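Local coordinates for protein Cif-like 1 (Burkholderia cenocepacia, PDB 7JQY) that probably hydrolyses epoxides as a Cif-like member of the alpha/beta hydrolase fold, and assembles into an octamer, at residues V120-G125 / G283-D288; V250-G255 / K262-A267. The protein carries 1 engineered substitution. One frame throughout, in Å; residues are numbered along the deposited sequence.

Both contacts rest on the central, mostly parallel sheet of the alpha/beta hydrolase fold, where one strand, 140-146, separates strand 117-122 of contact 1 from strand 250-255 of contact 2. Their centres lie about 11 Å apart. Along the chain, contact 2 falls between the two halves of contact 1: 120-125 comes first, then 250-255 and 262-267, and finally 283-288. The two meet where Leu286 CD1 packs on Leu253 CB at 3.8 Å. Contact 1 thus joins the turn after the inner strand 117-122 to the loop beyond the last strand, while contact 2 seats a connecting helix next to the outermost strand 274-279.

Contact 1 (V120-G125 / G283-D288); sequences VGRSIG and GHWLPD. Engineered in segment 120-125: Ser123 (natural residue Asp).
Arg122 follows Gly121 of strand 117-122 and reaches to the loop of His284 and Trp285 and to Pro287 beyond it. It sits inside what appears to be the nucleophile elbow of the alpha/beta hydrolase fold, Gly121-Arg122-Ser123-Ile124-Gly125. Ser123, an engineered replacement for the natural Asp, occupies the place of the nucleophile in this pattern; its phi of 50° marks the strained turn. Glycine suits both flanks, since a CB on Gly121 would run into Gly125 O and one on Gly125 would be crowded by Arg122 O. His284 follows the last strand, where relatives usually carry their catalytic histidine.

The bond from CA to CB is directed toward 283-288, and the Arg122 chain runs on through CG to CD. Arg122 CD packs against the pyrrolidine ring of Pro287, 3.7 Å from Pro287 CD; a compact apolar ring suits the aliphatic part of an arginine. A bend at chi3 (-59°) then turns the head group. NE forms a salt bridge with Asp147, and Arg122 NH1 gives a hydrogen bond to Gln59 while lying 3.6 Å from Trp285 CZ3. Trp285 CE3, on the benzo ring of the indole, lies over one face of the guanidinium, the two planes inclined by 46°. Arg122 NH2 donates to His284 O over 3.0 Å, from above the carbonyl plane. Three protein partners thus hold the buried head group and fix its rotation. Beside Arg122 NH2, at the guanidinium edge, lies His284 CD2 at 3.3 Å. His284 ND1 is bonded to Ser258, and a water in the plane of the imidazole sits 2.9 Å from His284 NE2, with a weak bond from Arg122 NH2.

Contact 2 (V250-G255 / K262-A267); sequences VLALAG and KELDMA
Strand 250-255 and helix 262-267 run nearly antiparallel, their directions 152° apart and their axes approaching to 7.0 Å. The backbones come nearest at Ala252 and Leu264, whose CA atoms are only 5.3 Å apart, and such closeness suits the small side chain of Ala252. Its methyl CB points at the helix and rests 3.6 Å from Glu263 O, a carbonyl already engaged by Ala267 N within the helix. One turn further on, Ala267 CB meets Ala252 CB at 3.9 Å, and Val250 CG1 extends this apolar row at the start of the strand. Alternation along the strand brings Val250, Ala252 and Ala254 to the helix side, while Leu253 points the other way, onto helix 291-303.

The pair forms the first half of a beta-alpha-beta crossover: the chain leaves strand 250-255, returns through helix 262-268 and enters the sheet again as the neighbouring parallel strand 274-279, on whose Val274 Ala267 also packs. Two longer side chains of the helix make further contacts with the strand. Glu263 lays its aliphatic part on it, Glu263 CB against Ala254 CB at 3.9 Å. Anti to the backbone N (chi1 -165°), Glu263 CG comes to 3.6 Å from Leu253 O; chi2 then bends the chain, and the residue also touches Met145 of strand 140-146. Leu264 has its CG anti to the carbonyl carbon (chi1 -89°). Leucine suits this partly exposed place because the methyl CD1 can lie against the strand: Leu264 CD1 ends 3.6 Å from Ala252 O and 4.3 Å from Ala252 CB.

Contact 1 (V120-G125 / G283-D288)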
loop_
_atom_site.group_PDB
_atom_site.type_symbol
_atom_site.label_atom_id
_atom_site.label_comp_id
_atom_site.label_asym_id
_atom_site.label_seq_id
_atom_site.Cartn_x
_atom_site.Cartn_y
_atom_site.Cartn_z
ATOM N N VAL B 120 -41.383 1.705 10.979
ATOM C CA VAL B 120 -41.010 1.610 9.572
ATOM C C VAL B 120 -39.641 0.949 9.467
ATOM O O VAL B 120 -38.695 1.364 10.147
ATOM C CB VAL B 120 -40.969 2.996 8.904
ATOM C CG1 VAL B 120 -40.745 2.848 7.390
ATOM C CG2 VAL B 120 -42.228 3.786 9.224
ATOM N N GLY B 121 -39.527 -0.059 8.614
ATOM C CA GLY B 121 -38.267 -0.753 8.431
ATOM C C GLY B 121 -38.052 -1.151 6.987
ATOM O O GLY B 121 -39.004 -1.324 6.218
ATOM N N ARG B 122 -36.776 -1.289 6.621
ATOM C CA ARG B 122 -36.372 -1.809 5.319
ATOM C C ARG B 122 -35.122 -2.660 5.492
ATOM O O ARG B 122 -34.367 -2.501 6.457
ATOM C CB ARG B 122 -36.128 -0.686 4.288
ATOM C CG ARG B 122 -34.799 0.057 4.421
ATOM C CD ARG B 122 -34.508 0.901 3.177
ATOM N NE ARG B 122 -34.448 0.079 1.974
ATOM C CZ ARG B 122 -33.422 -0.702 1.655
ATOM N NH1 ARG B 122 -32.356 -0.772 2.450
ATOM N NH2 ARG B 122 -33.463 -1.427 0.546
ATOM N N SER B 123 -34.900 -3.569 4.538
ATOM C CA SER B 123 -33.742 -4.482 4.560
ATOM C C SER B 123 -33.653 -5.147 5.934
ATOM O O SER B 123 -34.680 -5.623 6.442
ATOM C CB SER B 123 -32.504 -3.680 4.152
ATOM O OG SER B 123 -31.303 -4.387 4.440
ATOM N N ILE B 124 -32.478 -5.154 6.581
ATOM C CA ILE B 124 -32.320 -5.757 7.901
ATOM C C ILE B 124 -33.285 -5.122 8.887
ATOM O O ILE B 124 -33.807 -5.793 9.788
ATOM C CB ILE B 124 -30.855 -5.613 8.358
ATOM C CG1 ILE B 124 -29.912 -6.265 7.341
ATOM C CG2 ILE B 124 -30.644 -6.198 9.739
ATOM C CD1 ILE B 124 -29.996 -7.765 7.317
ATOM N N GLY B 125 -33.567 -3.831 8.716
ATOM C CA GLY B 125 -34.454 -3.147 9.636
ATOM C C GLY B 125 -35.879 -3.649 9.595
ATOM O O GLY B 125 -36.594 -3.567 10.595
ATOM N N GLY B 283 -36.177 1.547 -7.814
ATOM C CA GLY B 283 -35.420 0.343 -7.544
ATOM C C GLY B 283 -35.547 -0.149 -6.121
ATOM O O GLY B 283 -36.585 0.012 -5.479
ATOM N N HIS B 284 -34.439 -0.663 -5.593
ATOM C CA HIS B 284 -34.413 -1.351 -4.313
ATOM C C HIS B 284 -34.409 -0.402 -3.122
ATOM O O HIS B 284 -34.799 -0.818 -2.026
ATOM C CB HIS B 284 -33.180 -2.255 -4.264
ATOM C CG HIS B 284 -33.144 -3.191 -3.097
ATOM N ND1 HIS B 284 -33.961 -4.299 -3.003
ATOM C CD2 HIS B 284 -32.370 -3.199 -1.986
ATOM C CE1 HIS B 284 -33.695 -4.946 -1.881
ATOM N NE2 HIS B 284 -32.737 -4.295 -1.242
ATOM N N TRP B 285 -34.000 0.854 -3.305
ATOM C CA TRP B 285 -33.742 1.775 -2.188
ATOM C C TRP B 285 -34.835 2.837 -2.127
ATOM O O TRP B 285 -34.630 3.986 -2.513
ATOM C CB TRP B 285 -32.353 2.425 -2.330
ATOM C CG TRP B 285 -31.271 1.473 -2.756
ATOM C CD1 TRP B 285 -30.725 1.353 -4.009
ATOM C CD2 TRP B 285 -30.593 0.519 -1.927
ATOM N NE1 TRP B 285 -29.749 0.385 -4.003
ATOM C CE2 TRP B 285 -29.649 -0.143 -2.740
ATOM C CE3 TRP B 285 -30.689 0.163 -0.576
ATOM C CZ2 TRP B 285 -28.814 -1.155 -2.250
ATOM C CZ3 TRP B 285 -29.859 -0.840 -0.088
ATOM C CH2 TRP B 285 -28.936 -1.490 -0.928
ATOM N N LEU B 286 -35.987 2.456 -1.581
ATOM C CA LEU B 286 -37.139 3.354 -1.587
ATOM C C LEU B 286 -36.860 4.702 -0.936
ATOM O O LEU B 286 -37.189 5.731 -1.552
ATOM C CB LEU B 286 -38.345 2.655 -0.947
ATOM C CG LEU B 286 -39.525 2.452 -1.901
ATOM C CD1 LEU B 286 -40.709 1.858 -1.153
ATOM C CD2 LEU B 286 -39.914 3.761 -2.586
ATOM N N PRO B 287 -36.284 4.787 0.275
ATOM C CA PRO B 287 -36.026 6.118 0.857
ATOM C C PRO B 287 -35.049 6.961 0.051
ATOM O O PRO B 287 -35.156 8.194 0.071
ATOM C CB PRO B 287 -35.480 5.794 2.256
ATOM C CG PRO B 287 -35.976 4.424 2.555
ATOM C CD PRO B 287 -35.961 3.709 1.228
ATOM N N ASP B 288 -34.077 6.351 -0.629
ATOM C CA ASP B 288 -33.157 7.129 -1.458
ATOM C C ASP B 288 -33.776 7.507 -2.795
ATOM O O ASP B 288 -33.573 8.627 -3.282
ATOM C CB ASP B 288 -31.862 6.351 -1.707
ATOM C CG ASP B 288 -31.040 6.167 -0.451
ATOM O OD1 ASP B 288 -30.427 7.159 0.018
ATOM O OD2 ASP B 288 -31.007 5.031 0.065
HETATM O O HOH W 1 -31.015 -3.763 1.009
#

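Contact 2 (V250-G255 / K262-A267)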
loop_
_atom_site.group_PDB
_atom_site.type_symbol
_atom_site.label_atom_id
_atom_site.label_comp_id
_atom_site.label_asym_id
_atom_site.label_seq_id
_atom_site.Cartn_x
_atom_site.Cartn_y
_atom_site.Cartn_z
ATOM N N VAL B 250 -50.820 -3.248 8.568
ATOM C CA VAL B 250 -49.498 -3.379 7.973
ATOM C C VAL B 250 -49.540 -2.827 6.558
ATOM O O VAL B 250 -50.502 -3.064 5.818
ATOM C CB VAL B 250 -49.022 -4.844 7.966
ATOM C CG1 VAL B 250 -47.708 -4.974 7.203
ATOM C CG2 VAL B 250 -48.892 -5.362 9.394
ATOM N N LEU B 251 -48.506 -2.068 6.197
ATOM C CA LEU B 251 -48.326 -1.516 4.860
ATOM C C LEU B 251 -47.057 -2.105 4.262
ATOM O O LEU B 251 -46.027 -2.165 4.944
ATOM C CB LEU B 251 -48.241 0.014 4.900
ATOM C CG LEU B 251 -47.828 0.751 3.621
ATOM C CD1 LEU B 251 -48.923 0.689 2.576
ATOM C CD2 LEU B 251 -47.455 2.205 3.929
ATOM N N ALA B 252 -47.143 -2.572 3.012
ATOM C CA ALA B 252 -46.020 -3.167 2.296
ATOM C C ALA B 252 -45.728 -2.353 1.040
ATOM O O ALA B 252 -46.637 -2.100 0.238
ATOM C CB ALA B 252 -46.311 -4.626 1.921
ATOM N N LEU B 253 -44.463 -1.952 0.861
ATOM C CA LEU B 253 -44.057 -1.112 -0.265
ATOM C C LEU B 253 -42.746 -1.599 -0.867
ATOM O O LEU B 253 -41.858 -2.058 -0.146
ATOM C CB LEU B 253 -43.890 0.350 0.156
ATOM C CG LEU B 253 -45.075 1.055 0.805
ATOM C CD1 LEU B 253 -44.624 2.393 1.392
ATOM C CD2 LEU B 253 -46.191 1.256 -0.197
ATOM N N ALA B 254 -42.622 -1.476 -2.191
ATOM C CA ALA B 254 -41.387 -1.813 -2.891
ATOM C C ALA B 254 -41.417 -1.200 -4.283
ATOM O O ALA B 254 -42.471 -0.799 -4.782
ATOM C CB ALA B 254 -41.173 -3.329 -2.967
ATOM N N GLY B 255 -40.237 -1.090 -4.891
ATOM C CA GLY B 255 -40.149 -0.520 -6.224
ATOM C C GLY B 255 -40.466 -1.541 -7.304
ATOM O O GLY B 255 -40.192 -2.733 -7.167
ATOM N N LYS B 262 -43.936 -8.484 -4.662
ATOM C CA LYS B 262 -43.604 -9.595 -3.774
ATOM C C LYS B 262 -43.420 -9.154 -2.322
ATOM O O LYS B 262 -43.450 -10.002 -1.422
ATOM C CB LYS B 262 -42.337 -10.298 -4.261
ATOM C CG LYS B 262 -42.394 -10.746 -5.716
ATOM C CD LYS B 262 -41.060 -11.332 -6.180
ATOM C CE LYS B 262 -41.003 -11.480 -7.699
ATOM N NZ LYS B 262 -40.731 -10.192 -8.420
ATOM N N GLU B 263 -43.243 -7.857 -2.067
ATOM C CA GLU B 263 -43.292 -7.377 -0.690
ATOM C C GLU B 263 -44.695 -7.506 -0.147
ATOM O O GLU B 263 -44.905 -7.780 1.047
ATOM C CB GLU B 263 -42.845 -5.918 -0.617
ATOM C CG GLU B 263 -42.523 -5.437 0.792
ATOM C CD GLU B 263 -41.211 -5.999 1.297
ATOM O OE1 GLU B 263 -40.536 -6.698 0.506
ATOM O OE2 GLU B 263 -40.858 -5.741 2.478
ATOM N N LEU B 264 -45.651 -7.348 -1.044
ATOM C CA LEU B 264 -47.054 -7.356 -0.714
ATOM C C LEU B 264 -47.506 -8.790 -0.431
ATOM O O LEU B 264 -48.231 -9.043 0.538
ATOM C CB LEU B 264 -47.750 -6.753 -1.928
ATOM C CG LEU B 264 -47.951 -5.236 -1.993
ATOM C CD1 LEU B 264 -46.561 -4.590 -2.337
ATOM C CD2 LEU B 264 -48.969 -4.901 -3.067
ATOM N N ASP B 265 -47.040 -9.744 -1.255
ATOM C CA ASP B 265 -47.254 -11.168 -0.993
ATOM C C ASP B 265 -46.551 -11.619 0.281
ATOM O O ASP B 265 -47.114 -12.378 1.080
ATOM C CB ASP B 265 -46.754 -11.998 -2.173
ATOM C CG ASP B 265 -47.336 -11.538 -3.493
ATOM O OD1 ASP B 265 -46.713 -11.792 -4.547
ATOM O OD2 ASP B 265 -48.410 -10.898 -3.475
ATOM N N MET B 266 -45.307 -11.173 0.478
ATOM C CA MET B 266 -44.546 -11.578 1.654
ATOM C C MET B 266 -45.243 -11.138 2.931
ATOM O O MET B 266 -45.309 -11.896 3.906
ATOM C CB MET B 266 -43.137 -10.989 1.573
ATOM C CG MET B 266 -42.233 -11.347 2.717
ATOM S SD MET B 266 -42.338 -10.215 4.110
ATOM C CE MET B 266 -42.316 -8.609 3.325
ATOM N N ALA B 267 -45.791 -9.922 2.936
ATOM C CA ALA B 267 -46.426 -9.398 4.138
ATOM C C ALA B 267 -47.709 -10.145 4.473
ATOM O O ALA B 267 -48.076 -10.244 5.652
ATOM C CB ALA B 267 -46.721 -7.908 3.970
#